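Local coordinates for protein protease VP4 (Blotched snakehead virus, PDB 2GEF) that acts as a birnaviral serine protease of the peptidase S50 family, using a serine/lysine catalytic dyad, and is itself a segment of the viral structural polyprotein, at residues 157-161 with 162-166; 57-60 with 61-65. All blocks are in the same frame, centred on the assembly; numbering follows the deposited sequence.

Contact 1. Residues 157-161 with 162-166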
# COMPACT_ATOMS: atom_id res chain seq x y z
N GLY A 157 7.47 -1.28 2.32
CA GLY A 157 8.66 -1.02 3.00
C GLY A 157 8.36 -0.15 4.19
O GLY A 157 7.60 0.80 4.06
N CYS A 158 8.86 -0.55 5.36
CA CYS A 158 8.87 0.38 6.50
C CYS A 158 9.92 1.45 6.30
O CYS A 158 10.83 1.32 5.44
CB CYS A 158 9.07 -0.32 7.84
SG CYS A 158 7.88 -1.57 8.14
N LEU A 159 9.75 2.55 7.04
CA LEU A 159 10.67 3.67 6.95
C LEU A 159 11.39 3.94 8.27
O LEU A 159 10.80 3.90 9.34
CB LEU A 159 10.02 4.96 6.40
CG LEU A 159 9.82 4.93 4.86
CD1 LEU A 159 9.12 6.17 4.48
CD2 LEU A 159 11.18 4.88 4.17
N SER A 160 12.70 4.10 8.14
CA SER A 160 13.55 4.76 9.17
C SER A 160 14.19 6.06 8.72
O SER A 160 15.20 5.99 8.10
CB SER A 160 14.71 3.85 9.46
OG SER A 160 15.38 4.27 10.56
N GLY A 161 13.67 7.25 9.09
CA GLY A 161 13.99 8.46 8.37
C GLY A 161 13.71 8.18 6.87
O GLY A 161 12.61 7.86 6.50
N THR A 162 14.69 8.37 6.02
CA THR A 162 14.54 8.22 4.55
C THR A 162 15.11 6.82 4.06
O THR A 162 15.01 6.51 2.87
CB THR A 162 15.35 9.40 3.81
OG1 THR A 162 15.00 9.44 2.43
CG2 THR A 162 16.71 9.09 3.83
N ASN A 163 15.54 5.95 5.01
CA ASN A 163 16.08 4.59 4.75
C ASN A 163 14.97 3.62 4.84
O ASN A 163 14.27 3.62 5.80
CB ASN A 163 17.12 4.28 5.79
CG ASN A 163 18.39 5.00 5.52
OD1 ASN A 163 19.04 5.54 6.42
ND2 ASN A 163 18.71 5.12 4.25
N VAL A 164 14.74 2.85 3.79
CA VAL A 164 13.79 1.78 3.80
C VAL A 164 14.24 0.63 4.67
O VAL A 164 15.42 0.19 4.58
CB VAL A 164 13.48 1.37 2.36
CG1 VAL A 164 12.51 0.08 2.28
CG2 VAL A 164 12.77 2.63 1.59
N GLN A 165 13.30 0.06 5.42
CA GLN A 165 13.46 -1.30 6.00
C GLN A 165 12.63 -2.40 5.45
O GLN A 165 11.41 -2.24 5.23
CB GLN A 165 13.23 -1.24 7.46
CG GLN A 165 14.08 -0.12 8.18
CD GLN A 165 13.50 0.11 9.50
OE1 GLN A 165 12.23 0.30 9.64
NE2 GLN A 165 14.34 0.00 10.55
N PRO A 166 13.24 -3.61 5.25
CA PRO A 166 12.61 -4.75 4.52
C PRO A 166 11.42 -5.44 5.34
O PRO A 166 11.41 -5.49 6.60
CB PRO A 166 13.77 -5.72 4.29
CG PRO A 166 14.56 -5.54 5.51
CD PRO A 166 14.54 -4.01 5.83
O HOH W 1 18.43 4.73 9.57
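Leu159 and Val164 face each other across a beta hairpin with a two-residue loop, a type II' turn from Ser160 to Asn163, whose arms are strands 154-160 and 163-165. The two form a non-hydrogen-bonded pair, and on their side of the hairpin the packing is tight and buried: Leu159 CD2 lies 3.8 Å from Val164 CG2, the two branches meeting at a slant. Val164 CG1, anti to the backbone N (chi1 175°), lies against the backbone of the other arm, 3.8 Å from Cys158 O and 4.1 Å from Gly157 CA. Ser138 and Ile139 of helix 138-146 and Leu200 of helix 200-209 close over this apolar face.

Two hydrogen-bonded pairs flank it. Between Ser160 and Asn163 the ladder is sound in both directions; Ser160 N reaches Asn163 O at 2.9 Å. Around Cys158 and Gln165 it is uneven: Gln165 N donates to Cys158 O at 2.8 Å, whereas the return bond from Cys158 N is weak, with an angle of only 129° at the hydrogen. At the turn, Gly161 has the positive phi (52°) that the first corner of a type II' turn requires, and its N donates to Asn97 OD1.

The reverse face, carrying Cys158, Ser160, Asn163 and Gln165, is looser and more polar. The Gln165 chain leans across to the opposite arm and lays its amide beside Ser160, CD standing 3.9 Å from Ser160 CB. Nearer the turn a water is shared between side chains of the two arms: it lies 3.2 Å from Ser160 OG and donates a weak bond to Asn163 OD1.

Contact 2. Residues 57-60 with 61-65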
# COMPACT_ATOMS: atom_id res chain seq x y z
N ASP A 57 -15.37 9.23 3.22
CA ASP A 57 -16.65 8.98 2.52
C ASP A 57 -16.63 7.80 1.62
O ASP A 57 -17.64 7.45 1.08
CB ASP A 57 -17.08 10.13 1.62
CG ASP A 57 -16.00 10.59 0.66
OD1 ASP A 57 -14.93 10.93 1.14
OD2 ASP A 57 -16.25 10.63 -0.56
N LEU A 58 -15.42 7.30 1.38
CA LEU A 58 -15.14 6.24 0.42
C LEU A 58 -14.83 4.90 1.16
O LEU A 58 -14.86 3.82 0.52
CB LEU A 58 -13.98 6.60 -0.47
CG LEU A 58 -14.19 7.50 -1.70
CD1 LEU A 58 -12.84 7.72 -2.34
CD2 LEU A 58 -15.26 7.11 -2.73
N MSE A 59 -14.56 5.01 2.48
CA MSE A 59 -14.37 3.85 3.36
C MSE A 59 -15.64 3.15 3.70
O MSE A 59 -16.68 3.84 3.84
CB MSE A 59 -13.82 4.32 4.69
CG MSE A 59 -12.37 4.93 4.48
SE MSE A 59 -11.55 5.66 5.99
CE MSE A 59 -10.96 4.05 6.77
N SER A 60 -15.57 1.84 3.94
CA SER A 60 -16.62 1.13 4.78
C SER A 60 -16.84 1.84 6.15
O SER A 60 -15.85 2.41 6.69
CB SER A 60 -16.16 -0.34 5.02
OG SER A 60 -17.10 -0.98 5.83
N PRO A 61 -18.07 1.81 6.75
CA PRO A 61 -18.22 2.38 8.15
C PRO A 61 -17.36 1.61 9.24
O PRO A 61 -16.86 2.15 10.24
CB PRO A 61 -19.72 2.24 8.43
CG PRO A 61 -20.40 2.03 7.04
CD PRO A 61 -19.37 1.37 6.16
N ASP A 62 -17.14 0.32 8.97
CA ASP A 62 -16.57 -0.62 9.92
C ASP A 62 -15.10 -0.24 10.08
O ASP A 62 -14.52 -0.70 11.07
CB ASP A 62 -16.58 -2.04 9.33
CG ASP A 62 -17.99 -2.69 9.30
OD1 ASP A 62 -18.92 -2.30 10.05
OD2 ASP A 62 -18.14 -3.63 8.50
N VAL A 63 -14.50 0.56 9.16
CA VAL A 63 -13.09 1.02 9.33
C VAL A 63 -12.81 2.53 9.51
O VAL A 63 -11.74 2.93 9.99
CB VAL A 63 -12.20 0.45 8.23
CG1 VAL A 63 -10.98 1.23 8.16
CG2 VAL A 63 -11.83 -1.09 8.54
N ARG A 64 -13.80 3.33 9.14
CA ARG A 64 -13.80 4.80 9.28
C ARG A 64 -13.26 5.44 10.56
O ARG A 64 -12.68 6.46 10.42
CB ARG A 64 -15.16 5.47 8.94
CG ARG A 64 -15.74 5.29 7.51
CD ARG A 64 -16.61 6.49 6.91
NE ARG A 64 -18.04 6.23 6.88
CZ ARG A 64 -18.78 5.87 5.83
NH1 ARG A 64 -20.05 5.71 6.02
NH2 ARG A 64 -18.33 5.67 4.60
N ASP A 65 -13.50 4.91 11.76
CA ASP A 65 -13.00 5.48 13.03
C ASP A 65 -11.57 5.08 13.42
O ASP A 65 -11.11 5.38 14.51
CB ASP A 65 -13.81 4.98 14.29
CG ASP A 65 -15.34 5.09 14.18
OD1 ASP A 65 -15.86 6.17 13.83
OD2 ASP A 65 -16.01 4.09 14.50
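Arg64 folds back over the chain that precedes it, its CG 3.5 Å from Met59 CB. Bends at chi2 (-148°) and chi3 (-106°) turn the guanidinium so that one face covers the peptide joining Ser60 to Pro61, with Pro61 N 4.2 Å above the plane and over its centre. Met59 O approaches the same group obliquely near NH2, but the angle is too poor for a hydrogen bond. Met59, a selenomethionine here, sends its side chain along another course: SE lies 4.1 Å from Arg64 CA, and the bend at chi3 beyond it sets the course of CE, whose closeness to Val63 is doubtful. The neighbours of Met59 include Thr105 and Leu107 of strand 104-109.

Pro61 opens the short, weakly bonded helix 61-64, and Ser60 is its N-cap. Ser60 OG, anti to the backbone N (chi1 178°), is directed to the first turn and accepts a weak bond from Asp62 N at 3.4 Å. Ser60 O takes two more, both weak, from Val63 N at 3.4 Å and Arg64 N at 3.3 Å. Trp126 of strand 120-126 packs against Ser60 and Pro61.

Contacts 1 and 2 stand on opposite sides of the chain's centre, with their own centres 28 Å apart and their nearest atoms about 19 Å apart, so neither touches the other. Contact 1 is the one beside the catalytic dyad: the side chain of Cys158 is about 5 Å from that of the nucleophile Ser136, Gly157 is about 7 Å from the side chain of Lys173, and a backbone hydrogen bond links Gly157 with Ser136. Contact 2 closes earlier in the chain, away from the catalytic residues, where 57-65 follows strand 43-52 of the six-stranded mixed sheet; the 157-166 hairpin instead supplies two strands of the separate four-stranded sheet.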